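Local coordinates for protein exotoxin 3 (PDB 2Z8L) that binds the sialylated glycan sialyl Lewis X and belongs to the staphylococcal superantigen-like toxins, at residues 73-85 and 92-104. Numbering follows the deposited sequence.
Unlike the reference sequence in segment 92-104: Phe93 (reference Tyr). With PO4 (phosphate ion), chain C.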
loop_
_atom_site.group_PDB
_atom_site.type_symbol
_atom_site.label_atom_id
_atom_site.label_comp_id
_atom_site.label_asym_id
_atom_site.label_seq_id
_atom_site.Cartn_x
_atom_site.Cartn_y
_atom_site.Cartn_z
ATOM N N LYS A 73 -6.105 -15.615 -17.190
ATOM C CA LYS A 73 -6.075 -14.243 -17.749
ATOM C C LYS A 73 -6.972 -13.377 -16.881
ATOM O O LYS A 73 -8.137 -13.695 -16.729
ATOM C CB LYS A 73 -6.547 -14.215 -19.201
ATOM C CG LYS A 73 -6.537 -12.843 -19.877
ATOM C CD LYS A 73 -6.888 -12.930 -21.346
ATOM C CE LYS A 73 -6.904 -11.591 -22.005
ATOM N NZ LYS A 73 -6.856 -11.702 -23.499
ATOM N N ASN A 74 -6.431 -12.267 -16.374
ATOM C CA ASN A 74 -7.116 -11.403 -15.399
ATOM C C ASN A 74 -7.066 -9.955 -15.887
ATOM O O ASN A 74 -6.165 -9.191 -15.539
ATOM C CB ASN A 74 -6.466 -11.508 -14.048
ATOM C CG ASN A 74 -6.560 -12.879 -13.472
ATOM O OD1 ASN A 74 -7.552 -13.210 -12.839
ATOM N ND2 ASN A 74 -5.586 -13.730 -13.794
ATOM N N PRO A 75 -8.058 -9.545 -16.675
ATOM C CA PRO A 75 -8.082 -8.169 -17.149
ATOM C C PRO A 75 -8.580 -7.155 -16.106
ATOM O O PRO A 75 -9.142 -7.557 -15.082
ATOM C CB PRO A 75 -9.043 -8.231 -18.339
ATOM C CG PRO A 75 -9.905 -9.399 -18.043
ATOM C CD PRO A 75 -9.173 -10.353 -17.203
ATOM N N GLY A 76 -8.337 -5.874 -16.352
ATOM C CA GLY A 76 -8.989 -4.843 -15.583
ATOM C C GLY A 76 -8.457 -4.711 -14.174
ATOM O O GLY A 76 -9.217 -4.408 -13.223
ATOM N N LEU A 77 -7.150 -4.885 -14.034
ATOM C CA LEU A 77 -6.493 -4.712 -12.742
ATOM C C LEU A 77 -5.829 -3.360 -12.605
ATOM O O LEU A 77 -5.377 -2.774 -13.585
ATOM C CB LEU A 77 -5.448 -5.815 -12.562
ATOM C CG LEU A 77 -5.944 -7.239 -12.690
ATOM C CD1 LEU A 77 -4.799 -8.218 -12.516
ATOM C CD2 LEU A 77 -7.019 -7.487 -11.678
ATOM N N ASP A 78 -5.737 -2.902 -11.354
ATOM C CA ASP A 78 -4.874 -1.783 -10.971
ATOM C C ASP A 78 -3.765 -2.395 -10.090
ATOM O O ASP A 78 -4.051 -3.270 -9.278
ATOM C CB ASP A 78 -5.625 -0.792 -10.149
ATOM C CG ASP A 78 -6.550 0.132 -10.952
ATOM O OD1 ASP A 78 -6.552 0.111 -12.205
ATOM O OD2 ASP A 78 -7.286 0.915 -10.273
ATOM N N ILE A 79 -2.524 -1.998 -10.309
ATOM C CA ILE A 79 -1.407 -2.512 -9.501
ATOM C C ILE A 79 -0.560 -1.396 -8.921
ATOM O O ILE A 79 -0.081 -0.522 -9.648
ATOM C CB ILE A 79 -0.498 -3.460 -10.321
ATOM C CG1 ILE A 79 -1.395 -4.434 -11.101
ATOM C CG2 ILE A 79 0.516 -4.130 -9.364
ATOM C CD1 ILE A 79 -0.689 -5.434 -11.871
ATOM N N PHE A 80 -0.326 -1.443 -7.611
ATOM C CA PHE A 80 0.595 -0.534 -6.958
ATOM C C PHE A 80 1.923 -1.217 -6.839
ATOM O O PHE A 80 2.055 -2.165 -6.074
ATOM C CB PHE A 80 0.060 -0.135 -5.560
ATOM C CG PHE A 80 0.873 0.886 -4.899
ATOM C CD1 PHE A 80 0.927 2.195 -5.398
ATOM C CD2 PHE A 80 1.684 0.557 -3.827
ATOM C CE1 PHE A 80 1.764 3.131 -4.779
ATOM C CE2 PHE A 80 2.511 1.500 -3.222
ATOM C CZ PHE A 80 2.522 2.769 -3.681
ATOM N N VAL A 81 2.893 -0.717 -7.602
ATOM C CA VAL A 81 4.194 -1.319 -7.760
ATOM C C VAL A 81 5.270 -0.538 -6.968
ATOM O O VAL A 81 5.373 0.699 -7.084
ATOM C CB VAL A 81 4.595 -1.383 -9.297
ATOM C CG1 VAL A 81 6.025 -1.946 -9.431
ATOM C CG2 VAL A 81 3.580 -2.164 -10.101
ATOM N N VAL A 82 6.037 -1.275 -6.156
ATOM C CA VAL A 82 7.245 -0.790 -5.498
ATOM C C VAL A 82 8.335 -1.791 -5.844
ATOM O O VAL A 82 8.229 -2.953 -5.541
ATOM C CB VAL A 82 7.056 -0.650 -3.953
ATOM C CG1 VAL A 82 8.372 -0.196 -3.316
ATOM C CG2 VAL A 82 5.924 0.293 -3.661
ATOM N N LYS A 83 9.354 -1.347 -6.559
ATOM C CA LYS A 83 10.374 -2.255 -7.029
ATOM C C LYS A 83 11.083 -2.900 -5.856
ATOM O O LYS A 83 11.575 -2.188 -4.972
ATOM C CB LYS A 83 11.358 -1.480 -7.895
ATOM C CG LYS A 83 12.215 -2.316 -8.720
ATOM C CD LYS A 83 13.048 -1.453 -9.672
ATOM C CE LYS A 83 12.141 -0.593 -10.582
ATOM N NZ LYS A 83 12.762 -0.349 -11.931
ATOM N N GLU A 84 11.093 -4.231 -5.785
ATOM C CA GLU A 84 11.834 -4.941 -4.742
ATOM C C GLU A 84 13.138 -5.450 -5.329
ATOM O O GLU A 84 14.174 -5.505 -4.659
ATOM C CB GLU A 84 11.042 -6.107 -4.146
ATOM C CG GLU A 84 9.696 -5.736 -3.513
ATOM C CD GLU A 84 9.799 -4.961 -2.175
ATOM O OE1 GLU A 84 10.876 -4.974 -1.512
ATOM O OE2 GLU A 84 8.767 -4.350 -1.780
ATOM N N ALA A 85 13.075 -5.838 -6.593
ATOM C CA ALA A 85 14.242 -6.333 -7.317
ATOM C C ALA A 85 14.038 -6.106 -8.818
ATOM O O ALA A 85 12.917 -5.889 -9.278
ATOM C CB ALA A 85 14.449 -7.807 -7.003
ATOM N N VAL A 92 10.870 -6.237 -13.551
ATOM C CA VAL A 92 10.730 -5.673 -12.218
ATOM C C VAL A 92 9.887 -6.609 -11.351
ATOM O O VAL A 92 8.892 -7.153 -11.846
ATOM C CB VAL A 92 10.048 -4.321 -12.305
ATOM C CG1 VAL A 92 9.574 -3.882 -10.939
ATOM C CG2 VAL A 92 11.016 -3.300 -12.893
ATOM N N PHE A 93 10.287 -6.809 -10.096
ATOM C CA PHE A 93 9.560 -7.668 -9.151
ATOM C C PHE A 93 8.992 -6.814 -8.046
ATOM O O PHE A 93 9.678 -5.969 -7.517
ATOM C CB PHE A 93 10.474 -8.721 -8.540
ATOM C CG PHE A 93 11.137 -9.565 -9.584
ATOM C CD1 PHE A 93 10.508 -10.693 -10.077
ATOM C CD2 PHE A 93 12.316 -9.155 -10.173
ATOM C CE1 PHE A 93 11.076 -11.449 -11.087
ATOM C CE2 PHE A 93 12.884 -9.894 -11.175
ATOM C CZ PHE A 93 12.259 -11.051 -11.640
ATOM N N SER A 94 7.744 -7.082 -7.704
ATOM C CA SER A 94 7.072 -6.365 -6.645
ATOM C C SER A 94 6.096 -7.310 -5.954
ATOM O O SER A 94 5.715 -8.350 -6.520
ATOM C CB SER A 94 6.337 -5.135 -7.250
ATOM O OG SER A 94 5.630 -4.351 -6.292
ATOM N N TYR A 95 5.746 -6.980 -4.713
ATOM C CA TYR A 95 4.881 -7.800 -3.857
ATOM C C TYR A 95 3.491 -7.225 -3.736
ATOM O O TYR A 95 3.321 -6.096 -3.286
ATOM C CB TYR A 95 5.428 -7.860 -2.420
ATOM C CG TYR A 95 6.781 -8.409 -2.241
ATOM C CD1 TYR A 95 7.212 -9.504 -2.961
ATOM C CD2 TYR A 95 7.620 -7.890 -1.252
ATOM C CE1 TYR A 95 8.470 -10.036 -2.769
ATOM C CE2 TYR A 95 8.863 -8.413 -1.063
ATOM C CZ TYR A 95 9.281 -9.497 -1.820
ATOM O OH TYR A 95 10.544 -10.050 -1.647
ATOM N N GLY A 96 2.484 -8.013 -4.089
ATOM C CA GLY A 96 1.106 -7.689 -3.852
ATOM C C GLY A 96 0.662 -6.403 -4.538
ATOM O O GLY A 96 1.065 -6.161 -5.671
ATOM N N GLY A 97 -0.267 -5.699 -3.917
ATOM C CA GLY A 97 -0.759 -4.419 -4.423
ATOM C C GLY A 97 -1.702 -4.486 -5.601
ATOM O O GLY A 97 -1.889 -3.469 -6.277
ATOM N N VAL A 98 -2.323 -5.637 -5.875
ATOM C CA VAL A 98 -3.262 -5.831 -7.001
ATOM C C VAL A 98 -4.702 -5.576 -6.529
ATOM O O VAL A 98 -5.148 -6.127 -5.506
ATOM C CB VAL A 98 -3.133 -7.240 -7.616
ATOM C CG1 VAL A 98 -4.111 -7.398 -8.757
ATOM C CG2 VAL A 98 -1.660 -7.508 -8.041
ATOM N N THR A 99 -5.426 -4.759 -7.271
ATOM C CA THR A 99 -6.836 -4.514 -6.969
ATOM C C THR A 99 -7.617 -4.518 -8.285
ATOM O O THR A 99 -7.029 -4.455 -9.394
ATOM C CB THR A 99 -7.003 -3.175 -6.286
ATOM O OG1 THR A 99 -6.521 -2.137 -7.136
ATOM C CG2 THR A 99 -6.278 -3.153 -4.933
ATOM N N LYS A 100 -8.920 -4.667 -8.182
ATOM C CA LYS A 100 -9.789 -4.468 -9.362
ATOM C C LYS A 100 -9.897 -2.987 -9.648
ATOM O O LYS A 100 -9.936 -2.186 -8.713
ATOM C CB LYS A 100 -11.160 -5.002 -9.026
ATOM C CG LYS A 100 -11.101 -6.457 -8.542
ATOM C CD LYS A 100 -12.465 -7.094 -8.401
ATOM C CE LYS A 100 -12.335 -8.606 -8.498
ATOM N NZ LYS A 100 -11.288 -9.164 -7.552
ATOM N N LYS A 101 -9.937 -2.617 -10.924
ATOM C CA LYS A 101 -10.107 -1.229 -11.278
ATOM C C LYS A 101 -11.520 -0.774 -10.850
ATOM O O LYS A 101 -12.443 -1.579 -10.598
ATOM C CB LYS A 101 -9.865 -0.998 -12.768
ATOM C CG LYS A 101 -10.960 -1.579 -13.608
ATOM C CD LYS A 101 -10.657 -1.382 -15.072
ATOM C CE LYS A 101 -11.821 -1.842 -15.845
ATOM N NZ LYS A 101 -11.454 -1.994 -17.272
ATOM N N ASN A 102 -11.685 0.533 -10.761
ATOM C CA ASN A 102 -12.989 1.073 -10.397
ATOM C C ASN A 102 -14.087 0.675 -11.390
ATOM O O ASN A 102 -13.884 0.710 -12.589
ATOM C CB ASN A 102 -12.921 2.599 -10.355
ATOM C CG ASN A 102 -12.191 3.133 -9.141
ATOM O OD1 ASN A 102 -11.987 2.431 -8.158
ATOM N ND2 ASN A 102 -11.894 4.423 -9.181
ATOM N N GLN A 103 -15.241 0.319 -10.872
ATOM C CA GLN A 103 -16.417 0.087 -11.697
ATOM C C GLN A 103 -17.106 1.421 -11.977
ATOM O O GLN A 103 -17.730 1.541 -13.023
ATOM C CB GLN A 103 -17.356 -0.894 -10.996
ATOM C CG GLN A 103 -18.568 -1.278 -11.803
ATOM C CD GLN A 103 -19.300 -2.550 -11.364
ATOM O OE1 GLN A 103 -18.710 -3.449 -10.729
ATOM N NE2 GLN A 103 -20.612 -2.647 -11.730
ATOM N N GLY A 104 -17.053 2.369 -11.039
ATOM C CA GLY A 104 -17.515 3.689 -11.251
ATOM C C GLY A 104 -16.521 4.560 -11.978
ATOM O O GLY A 104 -15.352 4.200 -12.178
HETATM P P PO4 C . -9.016 3.017 -12.175
HETATM O O1 PO4 C . -8.004 2.263 -13.056
HETATM O O2 PO4 C . -10.238 3.327 -13.029
HETATM O O3 PO4 C . -8.422 4.327 -11.695
HETATM O O4 PO4 C . -9.451 2.195 -10.985
HETATM O O HOH W 1 3.026 -4.598 -6.679
HETATM O O HOH W 2 6.881 -4.439 -3.544
#
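Leu77, Asp78 and Ile79 pair with Lys100, Thr99 and Val98 as an antiparallel ladder. The short strands 77-81 and 98-100 run at 151° to each other. Asp78 and Thr99 form the hydrogen-bonded pair, with Asp78 N 2.8 Å from Thr99 O. Lys101 N to Gly76 O and Phe80 N to Gly97 O extend the bonding at either end. A second ladder begins at a classic beta bulge, where Glu84 and Ala85 both face Phe93; Glu84 N lies 2.8 Å from Phe93 O. The register slips by one residue between the ladders, and two waters bridge the segments there. Water 1 donates to Phe80 O and Gly96 O and accepts from Ser94 OG at 2.6 Å. Water 2 donates to Val82 O and Glu84 OE2 and accepts from Tyr95 N.

Glu84 bends at chi2 (-71°) and lays its CG over one face of the Tyr95 ring, a CH-pi contact 3.9 Å from the centroid. The planes of its carboxylate and the ring are 16° apart, and OE2 also bonds Tyr24 OH. Val92 crosses the aliphatic part of Lys83, with CG1 3.8 Å from Lys83 CG. Leu77 CD1 meets Val98 CG1 at 3.9 Å, on the side where both touch Leu48 of strand 45-52. On the other face, Asp78 and Thr99 share Lys136. Lys101 runs its extended chain past Gly76 to Asn34.

The phosphate, probably from the crystallisation liquor, accepts a bond from Asn102 N at O4, 2.8 Å away. Asp78 OD2 lies 2.6 Å from the same O4, close enough that one of the two acid groups probably carries a proton. In this OB-fold domain, backbone bonds join the strands at both ends, while ordered water satisfies the polar groups where direct pairing lapses.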